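Local coordinates for structural protein ORF273 (Acidianus two-tailed virus, PDB 4ART), which is a thermo- and acid-stable structural protein of an archaeal virus particle, with a new fold and a precise role not established, at residues Phe104-Gly109 with Ala156-Asp161; Asp163-Ala168 with Gln241-Pro246. All coordinates share one frame; numbering follows the deposited sequence.

Interaction 1 of 2, residues Phe104-Gly109 with Ala156-Asp161; sequences FDIDYG and AVNIYD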
ATOM      1  N   PHE A 104      -9.058   9.430   5.047  1.00 39.39           N
ATOM      2  CA  PHE A 104      -7.683   9.636   4.607  1.00 39.10           C
ATOM      3  C   PHE A 104      -7.498   9.262   3.121  1.00 42.72           C
ATOM      4  O   PHE A 104      -6.864   9.998   2.369  1.00 41.60           O
ATOM      5  CB  PHE A 104      -6.693   8.910   5.525  1.00 41.97           C
ATOM      6  CG  PHE A 104      -5.276   9.057   5.075  1.00 42.23           C
ATOM      7  CD1 PHE A 104      -4.567  10.230   5.338  1.00 44.85           C
ATOM      8  CD2 PHE A 104      -4.651   8.042   4.368  1.00 41.58           C
ATOM      9  CE1 PHE A 104      -3.268  10.398   4.865  1.00 45.20           C
ATOM     10  CE2 PHE A 104      -3.334   8.196   3.937  1.00 44.68           C
ATOM     11  CZ  PHE A 104      -2.647   9.373   4.195  1.00 41.89           C
ATOM     12  N   ASP A 105      -8.054   8.126   2.705  1.00 40.40           N
ATOM     13  CA  ASP A 105      -8.003   7.674   1.320  1.00 39.67           C
ATOM     14  C   ASP A 105      -8.705   8.672   0.388  1.00 44.75           C
ATOM     15  O   ASP A 105      -8.200   8.909  -0.689  1.00 44.53           O
ATOM     16  CB  ASP A 105      -8.642   6.280   1.176  1.00 42.02           C
ATOM     17  CG  ASP A 105      -7.840   5.125   1.767  1.00 55.63           C
ATOM     18  OD1 ASP A 105      -6.774   5.390   2.398  1.00 55.58           O
ATOM     19  OD2 ASP A 105      -8.298   3.966   1.646  1.00 62.35           O
ATOM     20  N   ILE A 106      -9.841   9.284   0.828  1.00 41.96           N
ATOM     21  CA  ILE A 106     -10.629  10.305   0.093  1.00 42.75           C
ATOM     22  C   ILE A 106      -9.781  11.554  -0.153  1.00 49.06           C
ATOM     23  O   ILE A 106      -9.721  12.067  -1.269  1.00 48.37           O
ATOM     24  CB  ILE A 106     -11.903  10.736   0.912  1.00 45.73           C
ATOM     25  CG1 ILE A 106     -12.974   9.656   0.974  1.00 45.88           C
ATOM     26  CG2 ILE A 106     -12.505  12.083   0.430  1.00 47.98           C
ATOM     27  CD1 ILE A 106     -14.154  10.072   1.904  1.00 46.02           C
ATOM     28  N   ASP A 107      -9.183  12.060   0.929  1.00 48.29           N
ATOM     29  CA  ASP A 107      -8.435  13.311   0.980  1.00 49.06           C
ATOM     30  C   ASP A 107      -6.979  13.253   0.457  1.00 51.31           C
ATOM     31  O   ASP A 107      -6.471  14.259  -0.046  1.00 50.94           O
ATOM     32  CB  ASP A 107      -8.564  13.927   2.399  1.00 53.10           C
ATOM     33  CG  ASP A 107     -10.009  14.170   2.837  1.00 67.19           C
ATOM     34  OD1 ASP A 107     -10.824  14.623   1.987  1.00 69.71           O
ATOM     35  OD2 ASP A 107     -10.322  13.925   4.033  1.00 72.43           O
ATOM     36  N   TYR A 108      -6.351  12.052   0.484  1.00 47.75           N
ATOM     37  CA  TYR A 108      -4.964  11.810   0.051  1.00 49.25           C
ATOM     38  C   TYR A 108      -4.763  10.576  -0.833  1.00 53.54           C
ATOM     39  O   TYR A 108      -3.621  10.179  -1.059  1.00 55.65           O
ATOM     40  CB  TYR A 108      -4.039  11.661   1.271  1.00 53.21           C
ATOM     41  CG  TYR A 108      -3.945  12.883   2.155  1.00 56.56           C
ATOM     42  CD1 TYR A 108      -4.865  13.101   3.177  1.00 57.90           C
ATOM     43  CD2 TYR A 108      -2.909  13.798   2.002  1.00 59.67           C
ATOM     44  CE1 TYR A 108      -4.786  14.226   3.993  1.00 60.11           C
ATOM     45  CE2 TYR A 108      -2.798  14.912   2.836  1.00 61.81           C
ATOM     46  CZ  TYR A 108      -3.744  15.124   3.827  1.00 71.80           C
ATOM     47  OH  TYR A 108      -3.646  16.213   4.660  1.00 79.55           O
ATOM     48  N   GLY A 109      -5.843   9.997  -1.342  1.00 47.24           N
ATOM     49  CA  GLY A 109      -5.798   8.801  -2.174  1.00 45.41           C
ATOM     50  C   GLY A 109      -5.336   9.055  -3.588  1.00 45.74           C
ATOM     51  O   GLY A 109      -6.025   8.702  -4.562  1.00 42.78           O
ATOM     52  N   ALA A 156     -17.092   7.219  -2.190  1.00 29.70           N
ATOM     53  CA  ALA A 156     -16.487   8.491  -2.545  1.00 29.02           C
ATOM     54  C   ALA A 156     -15.714   8.258  -3.831  1.00 29.68           C
ATOM     55  O   ALA A 156     -14.988   7.275  -3.955  1.00 28.17           O
ATOM     56  CB  ALA A 156     -15.562   8.983  -1.455  1.00 29.45           C
ATOM     57  N   VAL A 157     -15.958   9.099  -4.819  1.00 25.19           N
ATOM     58  CA  VAL A 157     -15.311   8.969  -6.118  1.00 23.81           C
ATOM     59  C   VAL A 157     -14.476  10.251  -6.291  1.00 29.99           C
ATOM     60  O   VAL A 157     -15.036  11.353  -6.250  1.00 30.02           O
ATOM     61  CB  VAL A 157     -16.347   8.810  -7.265  1.00 25.62           C
ATOM     62  CG1 VAL A 157     -15.649   8.634  -8.615  1.00 24.67           C
ATOM     63  CG2 VAL A 157     -17.347   7.682  -7.005  1.00 24.89           C
ATOM     64  N   ASN A 158     -13.160  10.091  -6.483  1.00 26.06           N
ATOM     65  CA  ASN A 158     -12.183  11.178  -6.698  1.00 26.09           C
ATOM     66  C   ASN A 158     -11.638  11.113  -8.112  1.00 28.56           C
ATOM     67  O   ASN A 158     -11.016  10.129  -8.473  1.00 26.99           O
ATOM     68  CB  ASN A 158     -11.016  11.073  -5.683  1.00 27.70           C
ATOM     69  CG  ASN A 158     -11.449  11.410  -4.278  1.00 54.60           C
ATOM     70  OD1 ASN A 158     -12.153  12.362  -4.050  1.00 53.61           O
ATOM     71  ND2 ASN A 158     -11.363  10.471  -3.362  1.00 57.77           N
ATOM     72  N   ILE A 159     -11.854  12.173  -8.900  1.00 27.15           N
ATOM     73  CA  ILE A 159     -11.421  12.252 -10.286  1.00 26.54           C
ATOM     74  C   ILE A 159     -10.251  13.206 -10.458  1.00 31.49           C
ATOM     75  O   ILE A 159     -10.373  14.406 -10.218  1.00 28.21           O
ATOM     76  CB  ILE A 159     -12.625  12.567 -11.213  1.00 29.88           C
ATOM     77  CG1 ILE A 159     -13.747  11.514 -11.021  1.00 32.11           C
ATOM     78  CG2 ILE A 159     -12.163  12.629 -12.640  1.00 29.14           C
ATOM     79  CD1 ILE A 159     -15.049  11.923 -11.517  1.00 38.49           C
ATOM     80  N   TYR A 160      -9.125  12.673 -10.942  1.00 31.40           N
ATOM     81  CA  TYR A 160      -7.899  13.452 -11.166  1.00 30.19           C
ATOM     82  C   TYR A 160      -7.632  13.534 -12.649  1.00 32.75           C
ATOM     83  O   TYR A 160      -7.707  12.528 -13.344  1.00 32.02           O
ATOM     84  CB  TYR A 160      -6.689  12.749 -10.496  1.00 29.86           C
ATOM     85  CG  TYR A 160      -6.821  12.542  -9.000  1.00 29.93           C
ATOM     86  CD1 TYR A 160      -7.463  11.420  -8.485  1.00 29.03           C
ATOM     87  CD2 TYR A 160      -6.339  13.493  -8.096  1.00 31.89           C
ATOM     88  CE1 TYR A 160      -7.620  11.245  -7.113  1.00 29.20           C
ATOM     89  CE2 TYR A 160      -6.469  13.317  -6.726  1.00 30.05           C
ATOM     90  CZ  TYR A 160      -7.122  12.200  -6.237  1.00 35.31           C
ATOM     91  OH  TYR A 160      -7.214  12.021  -4.883  1.00 38.02           O
ATOM     92  N   ASP A 161      -7.249  14.704 -13.107  1.00 31.95           N
ATOM     93  CA  ASP A 161      -6.821  14.956 -14.483  1.00 33.19           C
ATOM     94  C   ASP A 161      -5.348  14.541 -14.491  1.00 33.66           C
ATOM     95  O   ASP A 161      -4.560  15.105 -13.737  1.00 33.30           O
ATOM     96  CB  ASP A 161      -6.958  16.461 -14.829  1.00 35.43           C
ATOM     97  CG  ASP A 161      -6.492  16.789 -16.241  1.00 47.98           C
ATOM     98  OD1 ASP A 161      -5.301  17.054 -16.424  1.00 56.62           O
ATOM     99  OD2 ASP A 161      -7.301  16.721 -17.158  1.00 50.28           O
TER
HETATM  100  O   HOH W   1      -8.653  10.073  -3.550  1.00 44.20           O
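Water 1 sits where the C-terminal part of helix 99-108 meets strand 154-161. D105 O (3.1 Å) and G109 O (3.1 Å) both accept from the water, which has too few protons to serve every acceptor around it at once. It is also hydrogen-bonded to Y160 OH at 2.8 Å, lying in the plane of that ring at its edge. A tyrosine suits this place because its long, rigid side chain carries a hydroxyl from the strand toward the helix. Beside the water, N158 ND2 lies 3.1 Å from I106 O, but the angle is too poor for a hydrogen bond. I106, which gives the most surface, and A156 make up nearly half of the contact: I106 CG1 meets A156 CB at 3.6 Å. In I106, CG1 is anti to the carbonyl carbon (chi1 -71°), which puts the CG1/CD1 branch on that methyl. Alanine, with a single methyl, lets the helix come close; the axes of segments 104-108 and 156-161 approach to 8.9 Å, their directions 18° apart.

Further out, A156, N158 and Y160 point their CB toward the helix, and N158 and Y160 share the chi1 setting of I106. Q248 on the neighbouring strand donates to N158 OD1, which helps fix the amide. The carbonyls of D105 and G109 thus meet the strand through one water, with no direct hydrogen bond between the segments; H142 gives G109 O a weak second one.

Interaction 2 of 2, residues Asp163-Ala168 with Gln241-Pro246; sequences DSLARA and QLFPTP
Helix 229-242 runs out at L242, whose exposed side chain adds little; its carbonyl oxygen lies 3.9 Å from A168 CB. F243 then leaves helical geometry, and the chain becomes extended. Its side chain starts off at an angle to helix 162-168, but the ring end swings nearer, and A168 CB stands almost exactly over the centre of one face, 3.8 Å from the centroid and 6° off the normal. This is a CH-pi contact, and alanine fits it well, since a methyl with nothing beyond it can point its C-H bonds into the pi face at close range. A168 O also approaches the ring, 3.7 Å from F243 CE1. L165 reaches it obliquely: with CG anti to the backbone N (chi1 -163°), its CD1 comes to 3.8 Å from F243 CD2. Y239, L169 and L205 add further contacts to F243, while L110, P111 and I116 pack on L165.

P244 follows and aims its ring at the helix. Its CG lies 3.8 Å from S164 CB and 3.7 Å from L165 N, while CD meets A168 CB at 3.8 Å, so the compact ring rests against one turn of helix. Serine and alanine are small enough to let it come that close, and proline also suits the extended backbone here. S164 N is in turn bonded by D161 OD1, the N-cap of this helix. No hydrogen bond joins the segments; S164, A168 and the branched L165 receive an aromatic face and a proline ring, so the contact probably rests on van der Waals and hydrophobic packing.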
ATOM      1  N   ASP A 163      -2.787  14.911 -16.735  1.00 31.77           N
ATOM      2  CA  ASP A 163      -1.844  15.956 -17.155  1.00 33.17           C
ATOM      3  C   ASP A 163      -1.522  16.913 -16.027  1.00 33.55           C
ATOM      4  O   ASP A 163      -0.358  17.261 -15.826  1.00 31.83           O
ATOM      5  CB  ASP A 163      -2.429  16.793 -18.317  1.00 37.06           C
ATOM      6  CG  ASP A 163      -2.596  16.084 -19.634  1.00 57.57           C
ATOM      7  OD1 ASP A 163      -1.939  15.038 -19.831  1.00 61.71           O
ATOM      8  OD2 ASP A 163      -3.339  16.609 -20.499  1.00 62.35           O
ATOM      9  N   SER A 164      -2.573  17.368 -15.330  1.00 31.78           N
ATOM     10  CA  SER A 164      -2.504  18.332 -14.228  1.00 31.48           C
ATOM     11  C   SER A 164      -1.710  17.739 -13.103  1.00 34.18           C
ATOM     12  O   SER A 164      -0.814  18.396 -12.582  1.00 34.94           O
ATOM     13  CB  SER A 164      -3.906  18.693 -13.746  1.00 33.77           C
ATOM     14  OG  SER A 164      -4.342  19.838 -14.444  1.00 52.50           O
ATOM     15  N   LEU A 165      -2.001  16.484 -12.762  1.00 29.63           N
ATOM     16  CA  LEU A 165      -1.286  15.755 -11.739  1.00 28.21           C
ATOM     17  C   LEU A 165       0.198  15.580 -12.094  1.00 30.13           C
ATOM     18  O   LEU A 165       1.059  15.838 -11.253  1.00 28.89           O
ATOM     19  CB  LEU A 165      -1.961  14.390 -11.525  1.00 27.81           C
ATOM     20  CG  LEU A 165      -1.602  13.674 -10.260  1.00 29.34           C
ATOM     21  CD1 LEU A 165      -1.701  14.605  -9.033  1.00 33.64           C
ATOM     22  CD2 LEU A 165      -2.507  12.503 -10.063  1.00 27.65           C
ATOM     23  N   ALA A 166       0.493  15.169 -13.339  1.00 27.87           N
ATOM     24  CA  ALA A 166       1.872  14.960 -13.804  1.00 27.63           C
ATOM     25  C   ALA A 166       2.683  16.264 -13.698  1.00 32.41           C
ATOM     26  O   ALA A 166       3.828  16.225 -13.246  1.00 31.83           O
ATOM     27  CB  ALA A 166       1.890  14.431 -15.253  1.00 28.84           C
ATOM     28  N   ARG A 167       2.073  17.418 -14.083  1.00 29.79           N
ATOM     29  CA  ARG A 167       2.685  18.734 -14.017  1.00 29.73           C
ATOM     30  C   ARG A 167       3.019  19.120 -12.585  1.00 33.68           C
ATOM     31  O   ARG A 167       4.107  19.609 -12.353  1.00 33.08           O
ATOM     32  CB  ARG A 167       1.777  19.805 -14.656  1.00 27.72           C
ATOM     33  CG  ARG A 167       1.878  19.853 -16.162  1.00 39.40           C
ATOM     34  CD  ARG A 167       1.251  21.114 -16.740  1.00 45.88           C
ATOM     35  NE  ARG A 167      -0.201  21.157 -16.556  1.00 52.77           N
ATOM     36  CZ  ARG A 167      -1.074  20.610 -17.396  1.00 71.22           C
ATOM     37  NH1 ARG A 167      -0.651  19.956 -18.475  1.00 60.02           N
ATOM     38  NH2 ARG A 167      -2.378  20.711 -17.163  1.00 47.24           N
ATOM     39  N   ALA A 168       2.092  18.908 -11.632  1.00 30.84           N
ATOM     40  CA  ALA A 168       2.303  19.224 -10.205  1.00 29.94           C
ATOM     41  C   ALA A 168       3.405  18.356  -9.602  1.00 33.98           C
ATOM     42  O   ALA A 168       4.054  18.773  -8.651  1.00 35.71           O
ATOM     43  CB  ALA A 168       1.007  19.040  -9.425  1.00 29.21           C
ATOM     44  N   GLN A 241      -2.862  23.774  -2.183  1.00 39.55           N
ATOM     45  CA  GLN A 241      -2.480  24.922  -3.000  1.00 40.42           C
ATOM     46  C   GLN A 241      -1.862  24.539  -4.353  1.00 46.65           C
ATOM     47  O   GLN A 241      -2.315  25.020  -5.393  1.00 48.96           O
ATOM     48  CB  GLN A 241      -1.490  25.837  -2.244  1.00 42.37           C
ATOM     49  CG  GLN A 241      -2.035  26.505  -0.992  1.00 58.57           C
ATOM     50  CD  GLN A 241      -3.123  27.500  -1.277  1.00 70.18           C
ATOM     51  OE1 GLN A 241      -2.883  28.573  -1.857  1.00 69.38           O
ATOM     52  NE2 GLN A 241      -4.341  27.165  -0.850  1.00 42.76           N
ATOM     53  N   LEU A 242      -0.825  23.688  -4.331  1.00 42.41           N
ATOM     54  CA  LEU A 242      -0.015  23.323  -5.485  1.00 42.01           C
ATOM     55  C   LEU A 242      -0.545  22.250  -6.418  1.00 43.35           C
ATOM     56  O   LEU A 242      -0.245  22.268  -7.608  1.00 44.08           O
ATOM     57  CB  LEU A 242       1.422  22.982  -5.013  1.00 42.66           C
ATOM     58  CG  LEU A 242       2.147  24.055  -4.174  1.00 49.92           C
ATOM     59  CD1 LEU A 242       3.552  23.595  -3.800  1.00 51.77           C
ATOM     60  CD2 LEU A 242       2.227  25.380  -4.911  1.00 53.13           C
ATOM     61  N   PHE A 243      -1.231  21.274  -5.874  1.00 36.88           N
ATOM     62  CA  PHE A 243      -1.705  20.133  -6.642  1.00 34.58           C
ATOM     63  C   PHE A 243      -3.123  20.395  -7.158  1.00 39.12           C
ATOM     64  O   PHE A 243      -3.853  21.168  -6.548  1.00 38.14           O
ATOM     65  CB  PHE A 243      -1.630  18.870  -5.768  1.00 34.24           C
ATOM     66  CG  PHE A 243      -0.310  18.142  -5.865  1.00 34.65           C
ATOM     67  CD1 PHE A 243       0.878  18.771  -5.503  1.00 36.64           C
ATOM     68  CD2 PHE A 243      -0.247  16.857  -6.370  1.00 35.22           C
ATOM     69  CE1 PHE A 243       2.110  18.106  -5.621  1.00 39.29           C
ATOM     70  CE2 PHE A 243       0.982  16.192  -6.486  1.00 35.42           C
ATOM     71  CZ  PHE A 243       2.149  16.825  -6.119  1.00 35.63           C
ATOM     72  N   PRO A 244      -3.524  19.792  -8.293  1.00 34.72           N
ATOM     73  CA  PRO A 244      -4.904  19.996  -8.762  1.00 33.81           C
ATOM     74  C   PRO A 244      -5.944  19.331  -7.830  1.00 36.04           C
ATOM     75  O   PRO A 244      -5.771  18.202  -7.377  1.00 37.46           O
ATOM     76  CB  PRO A 244      -4.891  19.335 -10.149  1.00 35.11           C
ATOM     77  CG  PRO A 244      -3.855  18.237 -10.023  1.00 38.61           C
ATOM     78  CD  PRO A 244      -2.783  18.839  -9.159  1.00 34.67           C
ATOM     79  N   THR A 245      -7.006  20.049  -7.524  1.00 30.43           N
ATOM     80  CA  THR A 245      -8.081  19.551  -6.688  1.00 29.69           C
ATOM     81  C   THR A 245      -8.835  18.453  -7.496  1.00 33.86           C
ATOM     82  O   THR A 245      -9.255  18.735  -8.638  1.00 31.40           O
ATOM     83  CB  THR A 245      -9.055  20.727  -6.303  1.00 30.74           C
ATOM     84  OG1 THR A 245      -8.311  21.806  -5.760  1.00 30.09           O
ATOM     85  CG2 THR A 245     -10.053  20.311  -5.267  1.00 26.47           C
ATOM     86  N   PRO A 246      -9.033  17.231  -6.940  1.00 31.56           N
ATOM     87  CA  PRO A 246      -9.851  16.240  -7.657  1.00 31.70           C
ATOM     88  C   PRO A 246     -11.341  16.620  -7.654  1.00 33.43           C
ATOM     89  O   PRO A 246     -11.798  17.287  -6.740  1.00 33.93           O
ATOM     90  CB  PRO A 246      -9.665  14.952  -6.834  1.00 32.84           C
ATOM     91  CG  PRO A 246      -9.430  15.409  -5.483  1.00 36.49           C
ATOM     92  CD  PRO A 246      -8.661  16.734  -5.599  1.00 32.40           C
TER

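Well along from the N terminus, helix 99-108 supplies the first side of interaction 1, which closes when strand 154-161 packs against it, after an excursion that includes helix 113-123 and strand 139-146. Helix 162-168 follows that strand directly, so interaction 2 opens just afterwards; it closes after a largely helical excursion, as the chain leaves helix 229-242 for strand 247-253. The two loops therefore stand in series, neither crossing nor enclosing one another. Their centres lie about 13 Å apart, yet they touch: P246 CB packs against Y160 CE2 (3.6 Å), and L165 lies near Y160. Interaction 1 ties helix 99-108 to strand 154-161; interaction 2 ties helix 162-168 to the connection between helix 229-242 and strand 247-253.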